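Local structure of superoxide dismutase [Ni] (Streptomyces coelicolor, 1T6U) at residues A[17-28]-A[40-51]. The protein catalyses the dismutation of superoxide to hydrogen peroxide and molecular oxygen at a nickel centre, working as a homohexamer. The protein carries 1 engineered substitution. Sequence-based numbering, arbitrary orientation.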
loop_
_atom_site.group_PDB
_atom_site.type_symbol
_atom_site.label_atom_id
_atom_site.label_comp_id
_atom_site.label_asym_id
_atom_site.label_seq_id
_atom_site.Cartn_x
_atom_site.Cartn_y
_atom_site.Cartn_z
ATOM N N GLU A 17 -3.579 -12.240 12.412
ATOM C CA GLU A 17 -2.351 -11.417 12.311
ATOM C C GLU A 17 -1.634 -11.427 13.650
ATOM O O GLU A 17 -0.404 -11.521 13.647
ATOM C CB GLU A 17 -2.651 -10.006 11.819
ATOM C CG GLU A 17 -3.231 -9.938 10.416
ATOM C CD GLU A 17 -2.291 -10.504 9.371
ATOM O OE1 GLU A 17 -2.727 -10.639 8.225
ATOM O OE2 GLU A 17 -1.111 -10.805 9.707
ATOM N N ALA A 18 -2.360 -11.345 14.781
ATOM C CA ALA A 18 -1.699 -11.413 16.079
ATOM C C ALA A 18 -1.075 -12.773 16.310
ATOM O O ALA A 18 -0.013 -12.883 16.941
ATOM C CB ALA A 18 -2.712 -10.965 17.128
ATOM N N GLU A 19 -1.678 -13.856 15.826
ATOM C CA GLU A 19 -1.069 -15.172 15.886
ATOM C C GLU A 19 0.265 -15.200 15.132
ATOM O O GLU A 19 1.258 -15.763 15.553
ATOM C CB GLU A 19 -2.077 -16.198 15.328
ATOM C CG GLU A 19 -3.241 -16.523 16.237
ATOM C CD GLU A 19 -4.271 -17.436 15.612
ATOM O OE1 GLU A 19 -5.292 -17.727 16.288
ATOM O OE2 GLU A 19 -4.106 -17.864 14.446
ATOM N N SER A 20 0.280 -14.566 13.940
ATOM C CA SER A 20 1.532 -14.535 13.195
ATOM C C SER A 20 2.571 -13.694 13.954
ATOM O O SER A 20 3.735 -14.092 14.008
ATOM C CB SER A 20 1.274 -14.183 11.710
ATOM O OG SER A 20 1.217 -12.818 11.662
ATOM N N VAL A 21 2.194 -12.582 14.599
ATOM C CA VAL A 21 3.141 -11.843 15.409
ATOM C C VAL A 21 3.771 -12.752 16.479
ATOM O O VAL A 21 4.998 -12.782 16.642
ATOM C CB VAL A 21 2.459 -10.620 16.013
ATOM C CG1 VAL A 21 3.295 -9.928 17.068
ATOM C CG2 VAL A 21 2.156 -9.566 14.952
ATOM N N LYS A 22 2.942 -13.465 17.241
ATOM C CA LYS A 22 3.473 -14.322 18.286
ATOM C C LYS A 22 4.382 -15.411 17.738
ATOM O O LYS A 22 5.432 -15.733 18.298
ATOM C CB LYS A 22 2.330 -14.993 19.060
ATOM C CG LYS A 22 2.846 -15.784 20.243
ATOM C CD LYS A 22 1.737 -16.481 21.047
ATOM C CE LYS A 22 2.418 -17.293 22.133
ATOM N NZ LYS A 22 1.575 -18.326 22.794
ATOM N N ALA A 23 3.960 -15.969 16.614
ATOM C CA ALA A 23 4.759 -16.999 15.956
ATOM C C ALA A 23 6.122 -16.459 15.528
ATOM O O ALA A 23 7.144 -17.140 15.703
ATOM C CB ALA A 23 4.043 -17.595 14.762
ATOM N N VAL A 24 6.160 -15.274 14.976
ATOM C CA VAL A 24 7.415 -14.622 14.619
ATOM C C VAL A 24 8.292 -14.422 15.838
ATOM O O VAL A 24 9.493 -14.726 15.804
ATOM C CB VAL A 24 7.152 -13.310 13.860
ATOM C CG1 VAL A 24 8.452 -12.546 13.641
ATOM C CG2 VAL A 24 6.518 -13.600 12.508
ATOM N N GLN A 25 7.722 -13.943 16.931
ATOM C CA GLN A 25 8.479 -13.784 18.167
ATOM C C GLN A 25 9.067 -15.127 18.615
ATOM O O GLN A 25 10.251 -15.166 18.964
ATOM C CB GLN A 25 7.614 -13.154 19.265
ATOM C CG GLN A 25 7.170 -11.746 18.933
ATOM C CD GLN A 25 6.130 -11.176 19.873
ATOM O OE1 GLN A 25 5.191 -11.874 20.279
ATOM N NE2 GLN A 25 6.267 -9.879 20.171
ATOM N N GLU A 26 8.285 -16.213 18.594
ATOM C CA GLU A 26 8.839 -17.519 18.979
ATOM C C GLU A 26 10.021 -17.909 18.100
ATOM O O GLU A 26 11.087 -18.404 18.522
ATOM C CB GLU A 26 7.725 -18.559 18.939
ATOM C CG GLU A 26 6.613 -18.357 19.930
ATOM C CD GLU A 26 5.323 -19.097 19.679
ATOM O OE1 GLU A 26 4.513 -19.276 20.615
ATOM O OE2 GLU A 26 5.035 -19.529 18.549
ATOM N N LYS A 27 9.863 -17.698 16.795
ATOM C CA LYS A 27 10.940 -18.070 15.884
ATOM C C LYS A 27 12.196 -17.243 16.072
ATOM O O LYS A 27 13.301 -17.712 15.854
ATOM C CB LYS A 27 10.441 -17.920 14.433
ATOM C CG LYS A 27 9.394 -18.990 14.121
ATOM C CD LYS A 27 8.832 -18.946 12.749
ATOM C CE LYS A 27 7.991 -20.150 12.393
ATOM N NZ LYS A 27 8.556 -21.487 12.687
ATOM N N MET A 28 12.050 -16.005 16.467
ATOM C CA MET A 28 13.211 -15.166 16.739
ATOM C C MET A 28 14.041 -15.768 17.841
ATOM O O MET A 28 15.221 -15.590 17.881
ATOM C CB MET A 28 12.804 -13.717 17.091
ATOM C CG MET A 28 12.141 -13.011 15.906
ATOM S SD MET A 28 11.694 -11.287 16.196
ATOM C CE MET A 28 13.284 -10.500 15.926
ATOM N N ALA A 40 12.524 -11.020 10.400
ATOM C CA ALA A 40 11.470 -11.267 11.372
ATOM C C ALA A 40 10.953 -9.942 11.921
ATOM O O ALA A 40 9.751 -9.787 12.155
ATOM C CB ALA A 40 12.027 -12.189 12.471
ATOM N N THR A 41 11.849 -8.987 12.159
ATOM C CA THR A 41 11.460 -7.708 12.716
ATOM C C THR A 41 10.634 -6.936 11.724
ATOM O O THR A 41 9.591 -6.375 12.106
ATOM C CB THR A 41 12.708 -6.913 13.145
ATOM O OG1 THR A 41 13.476 -7.662 14.100
ATOM C CG2 THR A 41 12.325 -5.591 13.802
ATOM N N VAL A 42 11.055 -6.890 10.456
ATOM C CA VAL A 42 10.291 -6.274 9.385
ATOM C C VAL A 42 8.870 -6.840 9.308
ATOM O O VAL A 42 7.877 -6.120 9.295
ATOM C CB VAL A 42 10.997 -6.480 8.024
ATOM C CG1 VAL A 42 10.080 -6.042 6.888
ATOM C CG2 VAL A 42 12.321 -5.751 7.988
ATOM N N ILE A 43 8.777 -8.174 9.296
ATOM C CA ILE A 43 7.468 -8.811 9.118
ATOM C C ILE A 43 6.582 -8.626 10.329
ATOM O O ILE A 43 5.369 -8.361 10.208
ATOM C CB ILE A 43 7.738 -10.295 8.759
ATOM C CG1 ILE A 43 8.274 -10.367 7.316
ATOM C CG2 ILE A 43 6.558 -11.187 8.975
ATOM C CD1 ILE A 43 8.811 -11.701 6.888
ATOM N N LYS A 44 7.164 -8.794 11.505
ATOM C CA LYS A 44 6.422 -8.596 12.745
ATOM C C LYS A 44 5.799 -7.214 12.733
ATOM O O LYS A 44 4.632 -7.011 13.110
ATOM C CB LYS A 44 7.361 -8.768 13.953
ATOM C CG LYS A 44 6.681 -8.479 15.292
ATOM C CD LYS A 44 7.415 -9.090 16.481
ATOM C CE LYS A 44 8.833 -8.613 16.675
ATOM N NZ LYS A 44 8.812 -7.199 17.110
ATOM N N GLU A 45 6.577 -6.233 12.294
ATOM C CA GLU A 45 6.050 -4.863 12.298
ATOM C C GLU A 45 4.847 -4.724 11.386
ATOM O O GLU A 45 3.834 -4.091 11.732
ATOM C CB GLU A 45 7.166 -3.885 11.903
ATOM C CG GLU A 45 6.983 -2.436 12.306
ATOM C CD GLU A 45 7.275 -2.165 13.766
ATOM O OE1 GLU A 45 7.813 -3.028 14.476
ATOM O OE2 GLU A 45 6.967 -1.044 14.230
ATOM N N GLN A 46 4.922 -5.344 10.218
ATOM C CA GLN A 46 3.828 -5.304 9.246
ATOM C C GLN A 46 2.588 -6.019 9.737
ATOM O O GLN A 46 1.479 -5.497 9.600
ATOM C CB GLN A 46 4.309 -5.944 7.934
ATOM C CG GLN A 46 5.370 -5.176 7.187
ATOM C CD GLN A 46 6.088 -5.899 6.082
ATOM O OE1 GLN A 46 6.131 -7.125 6.000
ATOM N NE2 GLN A 46 6.767 -5.225 5.167
ATOM N N ARG A 47 2.753 -7.226 10.281
ATOM C CA ARG A 47 1.549 -7.960 10.671
ATOM C C ARG A 47 0.869 -7.301 11.862
ATOM O O ARG A 47 -0.354 -7.260 11.925
ATOM C CB ARG A 47 1.881 -9.433 10.928
ATOM C CG ARG A 47 2.662 -10.158 9.882
ATOM C CD ARG A 47 2.408 -9.802 8.436
ATOM N NE ARG A 47 1.092 -10.162 7.938
ATOM C CZ ARG A 47 0.757 -10.211 6.655
ATOM N NH1 ARG A 47 1.622 -9.930 5.687
ATOM N NH2 ARG A 47 -0.480 -10.557 6.296
ATOM N N ALA A 48 1.687 -6.762 12.783
ATOM C CA ALA A 48 1.149 -6.072 13.957
ATOM C C ALA A 48 0.347 -4.851 13.510
ATOM O O ALA A 48 -0.723 -4.568 14.040
ATOM C CB ALA A 48 2.252 -5.692 14.897
ATOM N N GLU A 49 0.872 -4.104 12.539
ATOM C CA GLU A 49 0.134 -2.966 12.002
ATOM C C GLU A 49 -1.202 -3.367 11.386
ATOM O O GLU A 49 -2.192 -2.683 11.600
ATOM C CB GLU A 49 1.003 -2.246 10.951
ATOM C CG GLU A 49 0.342 -1.017 10.327
ATOM C CD GLU A 49 0.165 0.151 11.271
ATOM O OE1 GLU A 49 0.510 0.126 12.477
ATOM O OE2 GLU A 49 -0.356 1.174 10.740
ATOM N N LEU A 50 -1.225 -4.477 10.660
ATOM C CA LEU A 50 -2.464 -4.976 10.093
ATOM C C LEU A 50 -3.456 -5.341 11.214
ATOM O O LEU A 50 -4.663 -5.051 11.146
ATOM C CB LEU A 50 -2.197 -6.182 9.219
ATOM C CG LEU A 50 -1.598 -5.921 7.860
ATOM C CD1 LEU A 50 -1.159 -7.208 7.200
ATOM C CD2 LEU A 50 -2.623 -5.180 6.974
ATOM N N ALA A 51 -2.956 -5.982 12.263
ATOM C CA ALA A 51 -3.807 -6.326 13.409
ATOM C C ALA A 51 -4.409 -5.078 14.029
ATOM O O ALA A 51 -5.587 -5.057 14.390
ATOM C CB ALA A 51 -3.035 -7.126 14.448
#
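E17 meets R47 in a two-pronged salt bridge. The guanidinium comes side-on, with R47 NE 2.9 Å from E17 OE2 in a nearly straight bond (173°) and R47 NH2 reaching E17 OE1 at 3.0 Å. Both oxygens are used on their syn side, but the carboxylate and guanidinium planes are turned 37° apart, so the pairing is twisted. Bends at chi2 and chi3 fold R47 back to this position, and L50 CD1 lies above one face of its guanidinium, toward the rim. Since E17 OE2 also hydrogen-bonds NE2 of the nickel ligand H1 of a second subunit, R47 probably helps to orient this second-shell carboxylate. An alanine in place of R47 would probably leave E17 without its charge mate and freer to turn away from that histidine. S20 OG, hydrogen-bonded to E17 O, rests against R47 CG. V21 follows, its CG2 branch packed 3.9 Å from A48 CB. V24 points CG1, anti to the backbone N, at A40 CB and K44 CB. Q25 CG lies 3.6 Å from K44 CD, the two chains crossing at about a right angle; K44 is a knob in the hole formed by V21, V24, Q25 and M28. Both polar ends converge on S91 O, which accepts from K44 NZ and Q25 NE2, while Q25 NE2 also reaches T96 OG1. M28 closes the row, with CG 3.5 Å from A40 CB and CE beside T41. The segment axes approach to 8.3 Å at 156°, an antiparallel pairing of helices 12-30 and 34-62 in the four-helix bundle, where A18 packs on helix 94-115 and A48 and A51 on helix 74-89.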